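Long-range contact in tapirin (Caldicellulosiruptor kristjanssonii, PDB 6N2B), which probably binds cellulose through its beta-helical C-terminal domain, attaching this extremely thermophilic bacterium to plant biomass: residues Phe415-Pro427 with Ser540-Pro552. Sequence-based numbering, arbitrary orientation.
Sequences FDFDSRMSVTTLP and SSITSTLNYIPPP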
# COMPACT_ATOMS: atom_id res chain seq x y z
N PHE A 415 14.64 9.87 -3.20
CA PHE A 415 14.79 8.94 -4.31
C PHE A 415 13.82 9.32 -5.43
O PHE A 415 12.61 9.39 -5.20
CB PHE A 415 14.56 7.50 -3.85
CG PHE A 415 15.03 6.48 -4.83
CD1 PHE A 415 16.35 6.07 -4.84
CD2 PHE A 415 14.16 5.93 -5.75
CE1 PHE A 415 16.79 5.12 -5.75
CE2 PHE A 415 14.59 4.99 -6.66
CZ PHE A 415 15.91 4.58 -6.66
N ASP A 416 14.37 9.56 -6.63
CA ASP A 416 13.57 9.94 -7.80
C ASP A 416 13.24 8.67 -8.58
O ASP A 416 13.92 8.29 -9.55
CB ASP A 416 14.32 10.98 -8.63
CG ASP A 416 13.53 11.44 -9.85
OD1 ASP A 416 12.40 10.95 -10.08
OD2 ASP A 416 14.06 12.30 -10.60
N PHE A 417 12.16 8.00 -8.15
CA PHE A 417 11.76 6.72 -8.73
C PHE A 417 11.65 6.81 -10.25
O PHE A 417 12.09 5.91 -10.97
CB PHE A 417 10.43 6.26 -8.14
CG PHE A 417 10.55 5.60 -6.79
CD1 PHE A 417 10.49 6.36 -5.62
CD2 PHE A 417 10.71 4.23 -6.68
CE1 PHE A 417 10.60 5.77 -4.38
CE2 PHE A 417 10.82 3.62 -5.42
CZ PHE A 417 10.76 4.40 -4.28
N ASP A 418 11.08 7.91 -10.74
CA ASP A 418 10.89 8.05 -12.18
C ASP A 418 12.21 8.10 -12.92
O ASP A 418 12.28 7.66 -14.08
CB ASP A 418 10.09 9.31 -12.47
CG ASP A 418 8.66 9.02 -12.75
OD1 ASP A 418 8.41 8.15 -13.62
OD2 ASP A 418 7.79 9.66 -12.10
N SER A 419 13.25 8.62 -12.28
CA SER A 419 14.53 8.77 -12.94
C SER A 419 15.16 7.44 -13.33
O SER A 419 16.06 7.41 -14.16
CB SER A 419 15.49 9.56 -12.04
OG SER A 419 15.87 8.79 -10.92
N ARG A 420 14.69 6.33 -12.75
CA ARG A 420 15.31 5.04 -12.99
C ARG A 420 14.89 4.39 -14.30
O ARG A 420 15.46 3.35 -14.66
CB ARG A 420 15.01 4.10 -11.82
CG ARG A 420 15.23 4.73 -10.47
CD ARG A 420 16.61 5.35 -10.36
NE ARG A 420 17.70 4.39 -10.55
CZ ARG A 420 18.99 4.73 -10.62
NH1 ARG A 420 19.91 3.80 -10.80
NH2 ARG A 420 19.35 6.00 -10.51
N MET A 421 13.93 4.96 -15.01
CA MET A 421 13.41 4.36 -16.24
C MET A 421 13.08 5.47 -17.22
O MET A 421 12.98 6.64 -16.86
CB MET A 421 12.16 3.51 -15.98
CG MET A 421 10.93 4.31 -15.54
SD MET A 421 9.54 3.31 -14.94
CE MET A 421 10.35 2.30 -13.69
N SER A 422 12.90 5.07 -18.48
CA SER A 422 12.49 5.98 -19.55
C SER A 422 11.35 5.30 -20.29
O SER A 422 11.57 4.40 -21.10
CB SER A 422 13.66 6.30 -20.48
OG SER A 422 14.84 6.57 -19.73
N VAL A 423 10.12 5.72 -20.01
CA VAL A 423 8.96 5.12 -20.65
C VAL A 423 8.84 5.66 -22.06
O VAL A 423 8.83 6.88 -22.27
CB VAL A 423 7.68 5.38 -19.84
CG1 VAL A 423 6.46 4.90 -20.59
CG2 VAL A 423 7.77 4.69 -18.48
N THR A 424 8.78 4.76 -23.05
CA THR A 424 8.49 5.15 -24.41
C THR A 424 7.19 4.45 -24.80
O THR A 424 6.11 4.87 -24.32
CB THR A 424 9.65 4.81 -25.37
OG1 THR A 424 10.22 3.54 -25.03
CG2 THR A 424 10.73 5.89 -25.31
N THR A 425 7.22 3.42 -25.63
CA THR A 425 6.02 2.74 -26.07
C THR A 425 6.08 1.27 -25.65
O THR A 425 7.17 0.67 -25.59
CB THR A 425 5.86 2.89 -27.60
OG1 THR A 425 5.36 4.21 -27.88
CG2 THR A 425 4.92 1.84 -28.19
N LEU A 426 4.93 0.72 -25.31
CA LEU A 426 5.02 -0.69 -24.98
C LEU A 426 4.85 -1.54 -26.24
O LEU A 426 3.99 -1.23 -27.08
CB LEU A 426 3.96 -1.06 -23.94
CG LEU A 426 4.37 -0.94 -22.48
CD1 LEU A 426 5.12 0.32 -22.23
CD2 LEU A 426 3.16 -1.03 -21.56
N PRO A 427 5.68 -2.57 -26.40
CA PRO A 427 5.64 -3.38 -27.63
C PRO A 427 4.32 -4.10 -27.84
O PRO A 427 3.56 -4.37 -26.91
CB PRO A 427 6.77 -4.39 -27.41
CG PRO A 427 6.92 -4.47 -25.91
CD PRO A 427 6.68 -3.06 -25.44
N SER A 540 14.89 -9.17 -17.75
CA SER A 540 15.58 -8.62 -18.91
C SER A 540 14.59 -7.99 -19.88
O SER A 540 14.85 -6.91 -20.43
CB SER A 540 16.40 -9.71 -19.59
OG SER A 540 17.12 -9.19 -20.71
N SER A 541 13.44 -8.63 -20.09
CA SER A 541 12.44 -8.05 -20.97
C SER A 541 11.91 -6.72 -20.42
O SER A 541 11.77 -5.74 -21.17
CB SER A 541 11.29 -9.04 -21.17
OG SER A 541 10.27 -8.40 -21.91
N ILE A 542 11.62 -6.67 -19.12
CA ILE A 542 11.09 -5.45 -18.52
C ILE A 542 12.17 -4.37 -18.45
O ILE A 542 11.91 -3.19 -18.74
CB ILE A 542 10.51 -5.74 -17.12
CG1 ILE A 542 9.31 -6.69 -17.22
CG2 ILE A 542 10.16 -4.43 -16.35
CD1 ILE A 542 8.86 -7.26 -15.91
N THR A 543 13.39 -4.75 -18.04
CA THR A 543 14.47 -3.78 -17.99
C THR A 543 14.70 -3.17 -19.36
O THR A 543 14.83 -1.94 -19.49
CB THR A 543 15.76 -4.44 -17.47
OG1 THR A 543 15.56 -4.96 -16.15
CG2 THR A 543 16.88 -3.44 -17.41
N SER A 544 14.70 -4.00 -20.40
CA SER A 544 14.85 -3.50 -21.75
C SER A 544 13.69 -2.59 -22.14
O SER A 544 13.89 -1.48 -22.63
CB SER A 544 14.99 -4.67 -22.71
OG SER A 544 14.66 -4.30 -24.02
N THR A 545 12.45 -3.03 -21.89
CA THR A 545 11.27 -2.30 -22.34
C THR A 545 11.16 -0.92 -21.69
O THR A 545 10.86 0.08 -22.36
CB THR A 545 10.03 -3.14 -22.02
OG1 THR A 545 10.00 -4.27 -22.89
CG2 THR A 545 8.76 -2.35 -22.21
N LEU A 546 11.38 -0.83 -20.38
CA LEU A 546 11.28 0.44 -19.66
C LEU A 546 12.58 1.22 -19.63
O LEU A 546 12.60 2.33 -19.07
CB LEU A 546 10.83 0.20 -18.22
CG LEU A 546 9.55 -0.58 -18.00
CD1 LEU A 546 9.29 -0.77 -16.49
CD2 LEU A 546 8.38 0.12 -18.71
N ASN A 547 13.68 0.68 -20.18
CA ASN A 547 14.99 1.31 -20.11
C ASN A 547 15.30 1.61 -18.64
O ASN A 547 15.50 2.75 -18.22
CB ASN A 547 15.04 2.57 -20.98
CG ASN A 547 16.45 3.03 -21.28
OD1 ASN A 547 17.43 2.32 -21.05
ND2 ASN A 547 16.57 4.25 -21.82
N TYR A 548 15.29 0.53 -17.87
CA TYR A 548 15.34 0.59 -16.42
C TYR A 548 16.78 0.41 -15.96
O TYR A 548 17.47 -0.49 -16.45
CB TYR A 548 14.47 -0.50 -15.79
CG TYR A 548 14.52 -0.50 -14.28
CD1 TYR A 548 14.11 0.62 -13.55
CD2 TYR A 548 15.00 -1.60 -13.58
CE1 TYR A 548 14.17 0.62 -12.17
CE2 TYR A 548 15.07 -1.61 -12.20
CZ TYR A 548 14.65 -0.50 -11.50
OH TYR A 548 14.71 -0.51 -10.12
N ILE A 549 17.22 1.24 -15.03
CA ILE A 549 18.54 1.13 -14.43
C ILE A 549 18.38 0.89 -12.94
O ILE A 549 18.09 1.81 -12.17
CB ILE A 549 19.40 2.38 -14.70
CG1 ILE A 549 19.46 2.70 -16.19
CG2 ILE A 549 20.81 2.17 -14.16
CD1 ILE A 549 19.28 4.14 -16.52
N PRO A 550 18.58 -0.34 -12.48
CA PRO A 550 18.46 -0.63 -11.04
C PRO A 550 19.50 0.13 -10.24
O PRO A 550 20.67 0.21 -10.65
CB PRO A 550 18.67 -2.15 -10.95
CG PRO A 550 19.07 -2.59 -12.32
CD PRO A 550 18.60 -1.57 -13.28
N PRO A 551 19.12 0.66 -9.08
CA PRO A 551 19.99 1.58 -8.31
C PRO A 551 21.27 0.94 -7.79
O PRO A 551 22.37 1.43 -8.13
CB PRO A 551 19.10 2.01 -7.14
CG PRO A 551 17.71 1.77 -7.63
CD PRO A 551 17.77 0.57 -8.50
N PRO A 552 21.19 -0.16 -6.99
CA PRO A 552 22.22 -0.60 -6.03
C PRO A 552 23.39 0.35 -5.79
O PRO A 552 23.14 1.43 -5.27
CB PRO A 552 22.73 -1.91 -6.66
CG PRO A 552 21.56 -2.38 -7.61
CD PRO A 552 20.44 -1.35 -7.43
O HOH W 1 12.21 3.07 -23.14
O HOH W 2 16.50 5.23 -17.76
O HOH W 3 8.46 2.25 -22.51
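The F415 ring meets P551 edge-on: CZ lies 3.5 Å from P551 CG, near the plane of the ring, and the two side chains cross at about a right angle. Y548 has P550 N over one face, offset toward the rim, while R420 O and M421 CE approach the ring obliquely; its hydroxyl turns to the backbone N of L204. At the edge of the R420 guanidinium lie the carbonyl oxygens of I549 and P550, and P551 CA sits oblique to it. Bends at chi2 (-52°) and chi3 (-60°) bring the guanidinium round to I549 O, and NE and NH1 both reach that oxygen, a weak two-pronged grip at 3.1 and 3.0 Å. With an alanine at this position, I549 O would probably lose both of these donors and P551 the guanidinium beside it.

The backbones are joined more firmly. I549 N gives a nearly straight bond to R420 O (2.8 Å, 164° at the hydrogen), and S422 N donates to L546 O, also at 2.8 Å. Between them M421 CA-H points at N547 O, 3.3 Å from CA. One water links S422 OG to N547 O, and another ties T424 N to T545 O. Farther along, P427 CD rests on T545 CG2, beside Y452 of strand 448-453.

At N547, whose phi is positive, the helix that begins at 536 closes in a Schellman motif, and the extended tail beyond it runs antiparallel beside the loop that leads from the beta-helix toward the calcium-binding region.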